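Local atomic coordinates of putative uncharacterized protein (Chaetomium thermophilum var. thermophilum DSM 1495, PDB entry 5M43), a protein that probably dephosphorylates phosphotyrosine and phosphoserine or phosphothreonine residues in proteins, as the catalytic domain of the dual-specificity phosphatase Yvh1, which is linked to ribosome assembly. Residues E11-A20 against G97-G106; I115-F126 against A138-V146. All coordinates share one frame; numbering follows the deposited sequence.

Interaction 1: E11-A20 against G97-G106; sequences ELFVGGVFGA and GVVLVHCAMG. With NO3 (nitrate ion), chain B.
Strand 99-102, which runs into the P-loop of the protein-tyrosine-phosphatase fold, pairs in parallel with strand 12-15, and the last pairing sets G15 beside H102, the first residue of the HCX5R signature. Five backbone hydrogen bonds join the strands: V99 N to E11 O, F13 N to V99 O, V101 N to F13 O, G15 N to V101 O and C103 N to G15 O. The straightest, from V101 N to F13 O, spans 2.8 Å at 173°. L12, V14, V99 and V101 share one face of the sheet, where L12 CD1 lies 4.1 Å from V101 CG2 and I78 of helix 71-83 adds cover. On the other face L100 CD1 rests beside F13 CB, and just before strand 99-102 begins, V98 CG1 comes within 3.7 Å of F13 CE1. Farther along, chi1 of 80° places H102 CG between backbone N and carbonyl carbon, bringing the imidazole against A20, whose CB stands over the ring 3.6 Å from its centroid, a CH-pi contact. H102 ND1 donates to C103 O at 2.9 Å and NE2 is hydrogen-bonded to S36 OG, which should fix the ring's rotation. G16, the N-cap of helix 17-20, brings CA to 3.2 Å from A104 O, leaving no room there for a side chain; the same oxygen accepts a hydrogen bond from V17 N. A nitrate, probably from the crystallisation liquor, occupies the loop with help from K107, S108 and R109. C103, at the position of the family's nucleophilic cysteine, holds SG 3.2 Å from the nitrate N, while M105 N donates to nitrate O2 at 2.9 Å and 167°.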
loop_
_atom_site.group_PDB
_atom_site.type_symbol
_atom_site.label_atom_id
_atom_site.label_comp_id
_atom_site.label_asym_id
_atom_site.label_seq_id
_atom_site.Cartn_x
_atom_site.Cartn_y
_atom_site.Cartn_z
ATOM N N GLU A 11 9.964 -5.887 1.163
ATOM C CA GLU A 11 9.108 -7.083 1.152
ATOM C C GLU A 11 7.674 -6.627 1.393
ATOM O O GLU A 11 7.076 -6.784 2.470
ATOM C CB GLU A 11 9.559 -8.104 2.188
ATOM C CG GLU A 11 11.004 -8.690 1.931
ATOM C CD GLU A 11 11.065 -9.359 0.533
ATOM O OE1 GLU A 11 12.082 -9.218 -0.154
ATOM O OE2 GLU A 11 10.100 -9.977 0.118
ATOM N N LEU A 12 7.092 -6.121 0.314
ATOM C CA LEU A 12 5.820 -5.423 0.290
ATOM C C LEU A 12 4.965 -6.156 -0.744
ATOM O O LEU A 12 5.399 -6.307 -1.900
ATOM C CB LEU A 12 6.073 -3.980 -0.117
ATOM C CG LEU A 12 4.813 -3.100 -0.299
ATOM C CD1 LEU A 12 4.045 -3.070 1.038
ATOM C CD2 LEU A 12 5.247 -1.692 -0.688
ATOM N N PHE A 13 3.733 -6.498 -0.343
ATOM C CA PHE A 13 2.833 -7.305 -1.171
ATOM C C PHE A 13 1.503 -6.613 -1.313
ATOM O O PHE A 13 1.090 -5.837 -0.447
ATOM C CB PHE A 13 2.605 -8.704 -0.532
ATOM C CG PHE A 13 3.828 -9.590 -0.606
ATOM C CD1 PHE A 13 4.938 -9.407 0.251
ATOM C CD2 PHE A 13 3.889 -10.617 -1.566
ATOM C CE1 PHE A 13 6.087 -10.218 0.161
ATOM C CE2 PHE A 13 5.061 -11.437 -1.649
ATOM C CZ PHE A 13 6.120 -11.230 -0.820
ATOM N N VAL A 14 0.795 -6.951 -2.393
ATOM C CA VAL A 14 -0.531 -6.366 -2.662
ATOM C C VAL A 14 -1.442 -7.477 -3.170
ATOM O O VAL A 14 -1.012 -8.411 -3.876
ATOM C CB VAL A 14 -0.411 -5.238 -3.701
ATOM C CG1 VAL A 14 0.028 -5.744 -5.048
ATOM C CG2 VAL A 14 -1.774 -4.508 -3.918
ATOM N N GLY A 15 -2.713 -7.350 -2.842
ATOM C CA GLY A 15 -3.673 -8.331 -3.313
ATOM C C GLY A 15 -5.076 -7.981 -2.908
ATOM O O GLY A 15 -5.331 -6.899 -2.377
ATOM N N GLY A 16 -5.991 -8.874 -3.278
ATOM C CA GLY A 16 -7.395 -8.734 -2.944
ATOM C C GLY A 16 -7.787 -9.529 -1.712
ATOM O O GLY A 16 -6.966 -10.111 -1.005
ATOM N N VAL A 17 -9.102 -9.548 -1.459
ATOM C CA VAL A 17 -9.565 -10.056 -0.178
ATOM C C VAL A 17 -9.495 -11.571 -0.090
ATOM O O VAL A 17 -9.246 -12.117 0.994
ATOM C CB VAL A 17 -10.985 -9.521 0.104
ATOM C CG1 VAL A 17 -11.985 -10.093 -0.918
ATOM C CG2 VAL A 17 -11.357 -9.879 1.532
ATOM N N PHE A 18 -9.734 -12.289 -1.211
ATOM C CA PHE A 18 -9.716 -13.743 -1.099
ATOM C C PHE A 18 -8.286 -14.235 -0.829
ATOM O O PHE A 18 -8.095 -15.165 -0.027
ATOM C CB PHE A 18 -10.331 -14.356 -2.347
ATOM C CG PHE A 18 -11.764 -13.865 -2.576
ATOM C CD1 PHE A 18 -12.765 -14.069 -1.603
ATOM C CD2 PHE A 18 -12.106 -13.208 -3.743
ATOM C CE1 PHE A 18 -14.079 -13.635 -1.808
ATOM C CE2 PHE A 18 -13.487 -12.795 -3.966
ATOM C CZ PHE A 18 -14.419 -12.979 -2.969
ATOM N N GLY A 19 -7.300 -13.548 -1.405
ATOM C CA GLY A 19 -5.903 -13.890 -1.134
ATOM C C GLY A 19 -5.479 -13.489 0.256
ATOM O O GLY A 19 -4.779 -14.249 0.934
ATOM N N ALA A 20 -5.977 -12.327 0.740
ATOM C CA ALA A 20 -5.552 -11.882 2.068
ATOM C C ALA A 20 -6.142 -12.772 3.160
ATOM O O ALA A 20 -5.649 -12.760 4.300
ATOM C CB ALA A 20 -5.994 -10.436 2.311
ATOM N N GLY A 97 9.751 -6.503 9.038
ATOM C CA GLY A 97 8.580 -7.300 8.757
ATOM C C GLY A 97 8.316 -7.484 7.267
ATOM O O GLY A 97 9.073 -7.086 6.390
ATOM N N VAL A 98 7.234 -8.191 7.003
ATOM C CA VAL A 98 6.738 -8.369 5.644
ATOM C C VAL A 98 5.304 -7.866 5.609
ATOM O O VAL A 98 4.433 -8.396 6.320
ATOM C CB VAL A 98 6.796 -9.845 5.202
ATOM C CG1 VAL A 98 6.076 -10.082 3.810
ATOM C CG2 VAL A 98 8.282 -10.306 5.160
ATOM N N VAL A 99 5.044 -6.867 4.768
ATOM C CA VAL A 99 3.776 -6.163 4.781
ATOM C C VAL A 99 2.920 -6.519 3.573
ATOM O O VAL A 99 3.369 -6.374 2.421
ATOM C CB VAL A 99 3.973 -4.646 4.777
ATOM C CG1 VAL A 99 2.587 -3.910 4.775
ATOM C CG2 VAL A 99 4.813 -4.195 5.985
ATOM N N LEU A 100 1.679 -6.942 3.834
ATOM C CA LEU A 100 0.649 -7.104 2.794
ATOM C C LEU A 100 -0.290 -5.915 2.898
ATOM O O LEU A 100 -0.781 -5.637 3.992
ATOM C CB LEU A 100 -0.161 -8.386 2.986
ATOM C CG LEU A 100 -1.454 -8.465 2.158
ATOM C CD1 LEU A 100 -1.120 -8.534 0.627
ATOM C CD2 LEU A 100 -2.231 -9.743 2.608
ATOM N N VAL A 101 -0.575 -5.276 1.762
ATOM C CA VAL A 101 -1.617 -4.263 1.670
ATOM C C VAL A 101 -2.685 -4.875 0.781
ATOM O O VAL A 101 -2.403 -5.259 -0.364
ATOM C CB VAL A 101 -1.095 -2.939 1.094
ATOM C CG1 VAL A 101 -2.269 -1.847 1.066
ATOM C CG2 VAL A 101 0.114 -2.395 1.907
ATOM N N HIS A 102 -3.916 -4.968 1.272
ATOM C CA HIS A 102 -4.943 -5.543 0.400
ATOM C C HIS A 102 -6.229 -4.716 0.421
ATOM O O HIS A 102 -6.474 -3.912 1.325
ATOM C CB HIS A 102 -5.327 -7.016 0.805
ATOM C CG HIS A 102 -6.290 -7.060 1.954
ATOM N ND1 HIS A 102 -7.663 -7.120 1.775
ATOM C CD2 HIS A 102 -6.082 -7.020 3.302
ATOM C CE1 HIS A 102 -8.248 -7.115 2.954
ATOM N NE2 HIS A 102 -7.319 -7.077 3.891
ATOM N N CYS A 103 -7.115 -5.006 -0.534
ATOM C CA CYS A 103 -8.458 -4.411 -0.507
ATOM C C CYS A 103 -9.429 -5.477 -1.008
ATOM O O CYS A 103 -9.249 -6.647 -0.653
ATOM C CB CYS A 103 -8.547 -3.119 -1.345
ATOM S SG CYS A 103 -7.974 -3.212 -3.070
ATOM N N ALA A 104 -10.370 -5.124 -1.865
ATOM C CA ALA A 104 -11.223 -6.212 -2.403
ATOM C C ALA A 104 -10.586 -6.857 -3.618
ATOM O O ALA A 104 -10.433 -8.083 -3.672
ATOM C CB ALA A 104 -12.640 -5.696 -2.718
ATOM N N MET A 105 -10.294 -6.064 -4.630
ATOM C CA MET A 105 -9.737 -6.637 -5.853
ATOM C C MET A 105 -8.227 -6.558 -5.909
ATOM O O MET A 105 -7.647 -7.232 -6.772
ATOM C CB MET A 105 -10.290 -5.922 -7.095
ATOM C CG MET A 105 -11.811 -5.987 -7.316
ATOM S SD MET A 105 -12.296 -4.990 -8.707
ATOM C CE MET A 105 -11.377 -5.848 -9.990
ATOM N N GLY A 106 -7.552 -5.837 -4.984
ATOM C CA GLY A 106 -6.153 -5.563 -5.217
ATOM C C GLY A 106 -5.909 -4.729 -6.451
ATOM O O GLY A 106 -4.882 -4.904 -7.127
HETATM N N NO3 B . -10.458 -2.402 -4.886
HETATM O O1 NO3 B . -9.676 -2.732 -5.821
HETATM O O2 NO3 B . -11.163 -3.270 -4.312
HETATM O O3 NO3 B . -10.390 -1.228 -4.427
#

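Interaction 2: I115-F126 against A138-V146; sequences IAYLLWKYPYRF and AVSRALEWV. With NO3 (nitrate ion), chain C.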
loop_
_atom_site.group_PDB
_atom_site.type_symbol
_atom_site.label_atom_id
_atom_site.label_comp_id
_atom_site.label_asym_id
_atom_site.label_seq_id
_atom_site.Cartn_x
_atom_site.Cartn_y
_atom_site.Cartn_z
ATOM N N ILE A 115 1.078 3.099 -3.741
ATOM C CA ILE A 115 1.648 4.212 -4.480
ATOM C C ILE A 115 2.003 5.352 -3.522
ATOM O O ILE A 115 3.044 5.997 -3.669
ATOM C CB ILE A 115 0.693 4.657 -5.596
ATOM C CG1 ILE A 115 0.645 3.568 -6.694
ATOM C CG2 ILE A 115 1.104 6.050 -6.130
ATOM C CD1 ILE A 115 -0.434 3.983 -7.706
ATOM N N ALA A 116 1.114 5.655 -2.552
ATOM C CA ALA A 116 1.435 6.725 -1.608
ATOM C C ALA A 116 2.744 6.455 -0.880
ATOM O O ALA A 116 3.533 7.379 -0.650
ATOM C CB ALA A 116 0.307 6.880 -0.586
ATOM N N TYR A 117 2.960 5.196 -0.490
ATOM C CA TYR A 117 4.207 4.831 0.168
ATOM C C TYR A 117 5.381 4.964 -0.795
ATOM O O TYR A 117 6.434 5.517 -0.425
ATOM C CB TYR A 117 4.053 3.412 0.711
ATOM C CG TYR A 117 5.402 2.797 1.079
ATOM C CD1 TYR A 117 6.004 3.055 2.272
ATOM C CD2 TYR A 117 6.034 1.943 0.184
ATOM C CE1 TYR A 117 7.261 2.491 2.573
ATOM C CE2 TYR A 117 7.256 1.335 0.462
ATOM C CZ TYR A 117 7.847 1.578 1.696
ATOM O OH TYR A 117 9.093 1.052 1.993
ATOM N N LEU A 118 5.216 4.475 -2.048
ATOM C CA LEU A 118 6.335 4.528 -2.998
ATOM C C LEU A 118 6.727 5.970 -3.325
ATOM O O LEU A 118 7.918 6.291 -3.460
ATOM C CB LEU A 118 5.993 3.793 -4.300
ATOM C CG LEU A 118 5.756 2.282 -4.224
ATOM C CD1 LEU A 118 5.294 1.791 -5.613
ATOM C CD2 LEU A 118 7.140 1.644 -3.869
ATOM N N LEU A 119 5.737 6.861 -3.504
ATOM C CA LEU A 119 6.035 8.270 -3.769
ATOM C C LEU A 119 6.746 8.924 -2.589
ATOM O O LEU A 119 7.628 9.779 -2.758
ATOM C CB LEU A 119 4.721 9.043 -4.037
ATOM C CG LEU A 119 4.044 8.580 -5.335
ATOM C CD1 LEU A 119 2.652 9.304 -5.385
ATOM C CD2 LEU A 119 4.875 8.961 -6.542
ATOM N N TRP A 120 6.371 8.512 -1.383
ATOM C CA TRP A 120 6.967 9.086 -0.170
ATOM C C TRP A 120 8.384 8.566 0.042
ATOM O O TRP A 120 9.275 9.318 0.470
ATOM C CB TRP A 120 6.080 8.701 1.020
ATOM C CG TRP A 120 6.715 8.993 2.325
ATOM C CD1 TRP A 120 6.758 10.208 2.969
ATOM C CD2 TRP A 120 7.419 8.051 3.178
ATOM N NE1 TRP A 120 7.498 10.094 4.151
ATOM C CE2 TRP A 120 7.881 8.768 4.301
ATOM C CE3 TRP A 120 7.700 6.677 3.096
ATOM C CZ2 TRP A 120 8.579 8.153 5.337
ATOM C CZ3 TRP A 120 8.412 6.075 4.130
ATOM C CH2 TRP A 120 8.878 6.818 5.226
ATOM N N LYS A 121 8.585 7.297 -0.230
ATOM C CA LYS A 121 9.902 6.691 0.044
ATOM C C LYS A 121 10.900 6.893 -1.093
ATOM O O LYS A 121 12.095 7.120 -0.827
ATOM C CB LYS A 121 9.745 5.218 0.371
ATOM C CG LYS A 121 11.157 4.590 0.706
ATOM C CD LYS A 121 10.941 3.314 1.297
ATOM C CE LYS A 121 12.337 2.769 1.722
ATOM N NZ LYS A 121 12.217 1.388 2.298
ATOM N N TYR A 122 10.450 6.860 -2.348
ATOM C CA TYR A 122 11.337 6.947 -3.513
ATOM C C TYR A 122 10.974 8.084 -4.479
ATOM O O TYR A 122 10.808 7.870 -5.693
ATOM C CB TYR A 122 11.348 5.617 -4.247
ATOM C CG TYR A 122 11.602 4.403 -3.400
ATOM C CD1 TYR A 122 10.550 3.560 -3.050
ATOM C CD2 TYR A 122 12.887 4.089 -2.972
ATOM C CE1 TYR A 122 10.763 2.411 -2.289
ATOM C CE2 TYR A 122 13.106 2.954 -2.214
ATOM C CZ TYR A 122 12.044 2.126 -1.872
ATOM O OH TYR A 122 12.317 0.987 -1.141
ATOM N N PRO A 123 10.929 9.319 -3.990
ATOM C CA PRO A 123 10.533 10.421 -4.873
ATOM C C PRO A 123 11.435 10.586 -6.086
ATOM O O PRO A 123 10.943 10.949 -7.156
ATOM C CB PRO A 123 10.597 11.653 -3.939
ATOM C CG PRO A 123 11.514 11.232 -2.786
ATOM C CD PRO A 123 11.198 9.770 -2.604
ATOM N N TYR A 124 12.757 10.379 -5.956
ATOM C CA TYR A 124 13.602 10.559 -7.131
ATOM C C TYR A 124 13.371 9.497 -8.189
ATOM O O TYR A 124 13.578 9.767 -9.381
ATOM C CB TYR A 124 15.064 10.566 -6.730
ATOM C CG TYR A 124 15.422 11.772 -5.918
ATOM C CD1 TYR A 124 15.654 12.987 -6.520
ATOM C CD2 TYR A 124 15.480 11.695 -4.532
ATOM C CE1 TYR A 124 15.967 14.094 -5.775
ATOM C CE2 TYR A 124 15.813 12.791 -3.773
ATOM C CZ TYR A 124 16.047 13.993 -4.392
ATOM O OH TYR A 124 16.409 15.112 -3.633
ATOM N N ARG A 125 12.954 8.301 -7.795
ATOM C CA ARG A 125 12.618 7.294 -8.789
ATOM C C ARG A 125 11.481 7.756 -9.699
ATOM O O ARG A 125 11.444 7.397 -10.883
ATOM C CB ARG A 125 12.263 5.977 -8.094
ATOM C CG ARG A 125 11.933 4.844 -9.032
ATOM C CD ARG A 125 11.325 3.688 -8.233
ATOM N NE ARG A 125 12.269 3.056 -7.304
ATOM C CZ ARG A 125 11.888 2.175 -6.367
ATOM N NH1 ARG A 125 10.577 1.844 -6.217
ATOM N NH2 ARG A 125 12.819 1.666 -5.559
ATOM N N PHE A 126 10.532 8.516 -9.162
ATOM C CA PHE A 126 9.338 8.918 -9.896
ATOM C C PHE A 126 9.397 10.365 -10.363
ATOM O O PHE A 126 8.365 10.924 -10.762
ATOM C CB PHE A 126 8.103 8.652 -9.038
ATOM C CG PHE A 126 8.041 7.249 -8.573
ATOM C CD1 PHE A 126 7.908 6.228 -9.507
ATOM C CD2 PHE A 126 8.203 6.924 -7.231
ATOM C CE1 PHE A 126 7.874 4.913 -9.117
ATOM C CE2 PHE A 126 8.165 5.592 -6.817
ATOM C CZ PHE A 126 8.037 4.570 -7.767
ATOM N N ALA A 138 4.307 11.885 -12.033
ATOM C CA ALA A 138 4.939 11.113 -10.960
ATOM C C ALA A 138 4.043 9.963 -10.524
ATOM O O ALA A 138 4.489 8.816 -10.350
ATOM C CB ALA A 138 5.269 12.061 -9.793
ATOM N N VAL A 139 2.747 10.253 -10.361
ATOM C CA VAL A 139 1.812 9.225 -9.933
ATOM C C VAL A 139 1.732 8.133 -10.989
ATOM O O VAL A 139 1.624 6.938 -10.677
ATOM C CB VAL A 139 0.438 9.880 -9.667
ATOM C CG1 VAL A 139 -0.660 8.837 -9.433
ATOM C CG2 VAL A 139 0.544 10.789 -8.449
ATOM N N SER A 140 1.717 8.546 -12.258
ATOM C CA SER A 140 1.621 7.572 -13.351
ATOM C C SER A 140 2.827 6.640 -13.351
ATOM O O SER A 140 2.713 5.418 -13.594
ATOM C CB SER A 140 1.520 8.313 -14.682
ATOM O OG SER A 140 1.606 7.332 -15.741
ATOM N N ARG A 141 3.998 7.200 -13.104
ATOM C CA ARG A 141 5.178 6.354 -13.077
ATOM C C ARG A 141 5.126 5.370 -11.915
ATOM O O ARG A 141 5.591 4.223 -12.049
ATOM C CB ARG A 141 6.435 7.228 -13.031
ATOM C CG ARG A 141 6.627 7.950 -14.363
ATOM C CD ARG A 141 7.624 9.095 -14.310
ATOM N NE ARG A 141 8.918 8.625 -13.837
ATOM C CZ ARG A 141 10.043 9.324 -13.946
ATOM N NH1 ARG A 141 11.184 8.817 -13.481
ATOM N NH2 ARG A 141 10.026 10.515 -14.531
ATOM N N ALA A 142 4.596 5.791 -10.754
ATOM C CA ALA A 142 4.468 4.866 -9.624
ATOM C C ALA A 142 3.415 3.800 -9.920
ATOM O O ALA A 142 3.617 2.621 -9.588
ATOM C CB ALA A 142 4.112 5.624 -8.329
ATOM N N LEU A 143 2.327 4.181 -10.589
ATOM C CA LEU A 143 1.339 3.178 -10.984
ATOM C C LEU A 143 1.947 2.161 -11.946
ATOM O O LEU A 143 1.687 0.955 -11.828
ATOM C CB LEU A 143 0.091 3.874 -11.575
ATOM C CG LEU A 143 -0.882 2.943 -12.310
ATOM C CD1 LEU A 143 -1.453 1.951 -11.321
ATOM C CD2 LEU A 143 -2.039 3.767 -12.859
ATOM N N GLU A 144 2.714 2.619 -12.942
ATOM C CA GLU A 144 3.315 1.651 -13.876
ATOM C C GLU A 144 4.338 0.768 -13.172
ATOM O O GLU A 144 4.494 -0.425 -13.512
ATOM C CB GLU A 144 3.977 2.372 -15.037
ATOM C CG GLU A 144 3.020 3.144 -15.893
ATOM C CD GLU A 144 1.941 2.227 -16.402
ATOM O OE1 GLU A 144 2.265 1.104 -16.879
ATOM O OE2 GLU A 144 0.772 2.587 -16.297
ATOM N N TRP A 145 4.999 1.313 -12.151
ATOM C CA TRP A 145 5.901 0.482 -11.341
ATOM C C TRP A 145 5.145 -0.656 -10.662
ATOM O O TRP A 145 5.552 -1.830 -10.710
ATOM C CB TRP A 145 6.594 1.390 -10.305
ATOM C CG TRP A 145 7.625 0.655 -9.441
ATOM C CD1 TRP A 145 7.395 -0.059 -8.299
ATOM C CD2 TRP A 145 9.004 0.620 -9.673
ATOM N NE1 TRP A 145 8.601 -0.539 -7.785
ATOM C CE2 TRP A 145 9.596 -0.139 -8.625
ATOM C CE3 TRP A 145 9.817 1.154 -10.671
ATOM C CZ2 TRP A 145 10.990 -0.368 -8.534
ATOM C CZ3 TRP A 145 11.238 0.906 -10.582
ATOM C CH2 TRP A 145 11.779 0.172 -9.518
ATOM N N VAL A 146 4.010 -0.329 -10.032
ATOM C CA VAL A 146 3.186 -1.349 -9.409
ATOM C C VAL A 146 2.727 -2.363 -10.452
ATOM O O VAL A 146 2.737 -3.567 -10.187
ATOM C CB VAL A 146 1.976 -0.713 -8.699
ATOM C CG1 VAL A 146 1.026 -1.786 -8.172
ATOM C CG2 VAL A 146 2.534 0.140 -7.495
HETATM N N NO3 C . 14.492 7.837 -4.339
HETATM O O1 NO3 C . 14.053 8.869 -3.824
HETATM O O2 NO3 C . 15.237 7.080 -3.669
HETATM O O3 NO3 C . 14.182 7.541 -5.522
#
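F126, in the turn after helix 109-121, and W145 of helix 135-147 meet where these two helices of the phosphatase fold pack together; the first of them follows the P-loop. Their local axes cross at 116°, 9.7 Å apart at closest approach. Among the apolar contacts, I115 CG2 meets A142 CB at 3.8 Å, and I115 CD1 reaches the backbone and CB of L143; L118 CD1 touches V146 CG2 at 3.7 Å and also W145 CD1. L119 spreads its two methyls, CD1 onto V139 CG2 and CD2 onto A142 CB. Helix 157-168 adds L163 and W167 to this core.

Of the aromatic contacts, A142 CB stands over one face of the F126 ring, 3.9 Å from its centroid, with R125 CG over the opposite face. The edge of F126 points at the face of W145 in an offset edge-to-face pair, planes at 89°. Beside it, R125 bends at chi3 (-67°), which turns its guanidinium flat onto W145, centres 4.0 Å apart, while CD covers the six-membered ring; Y122 backs the guanidinium on its other side. W145 NE1 is hydrogen-bonded to K7 O. With W145 replaced by an alanine, the R125 guanidinium would probably lose the surface it stacks on, K7 O its donor and the F126 edge its partner.

Polar contacts are sparse. A second nitrate, probably also from the crystallisation liquor, accepts hydrogen bonds from Y124 N and R125 N. F126 O is buried without a hydrogen-bond partner, approached by A138 CA at 3.4 Å, whereas R125 O receives a weak bond from R141 NH1 at 3.0 Å.

Interactions 1 and 2 come in series along one phosphatase domain, their centres 18 Å apart on opposite sides of the chain's centre. The P-loop joins them: strand 99-102 of interaction 1 passes through it into helix 109-121, whose later turns supply interaction 2, so sheet and helical layer are linked through the anion-binding loop itself. They also touch directly, where L12 CD2 packs on Y117 CE2 at 3.8 Å. A polar tie lies nearby, since K121 forms a salt bridge with D10, the residue just before the strand segment. The example illustrates a loop held between a sheet strand at its start and, at its end, a helix that is itself packed on another.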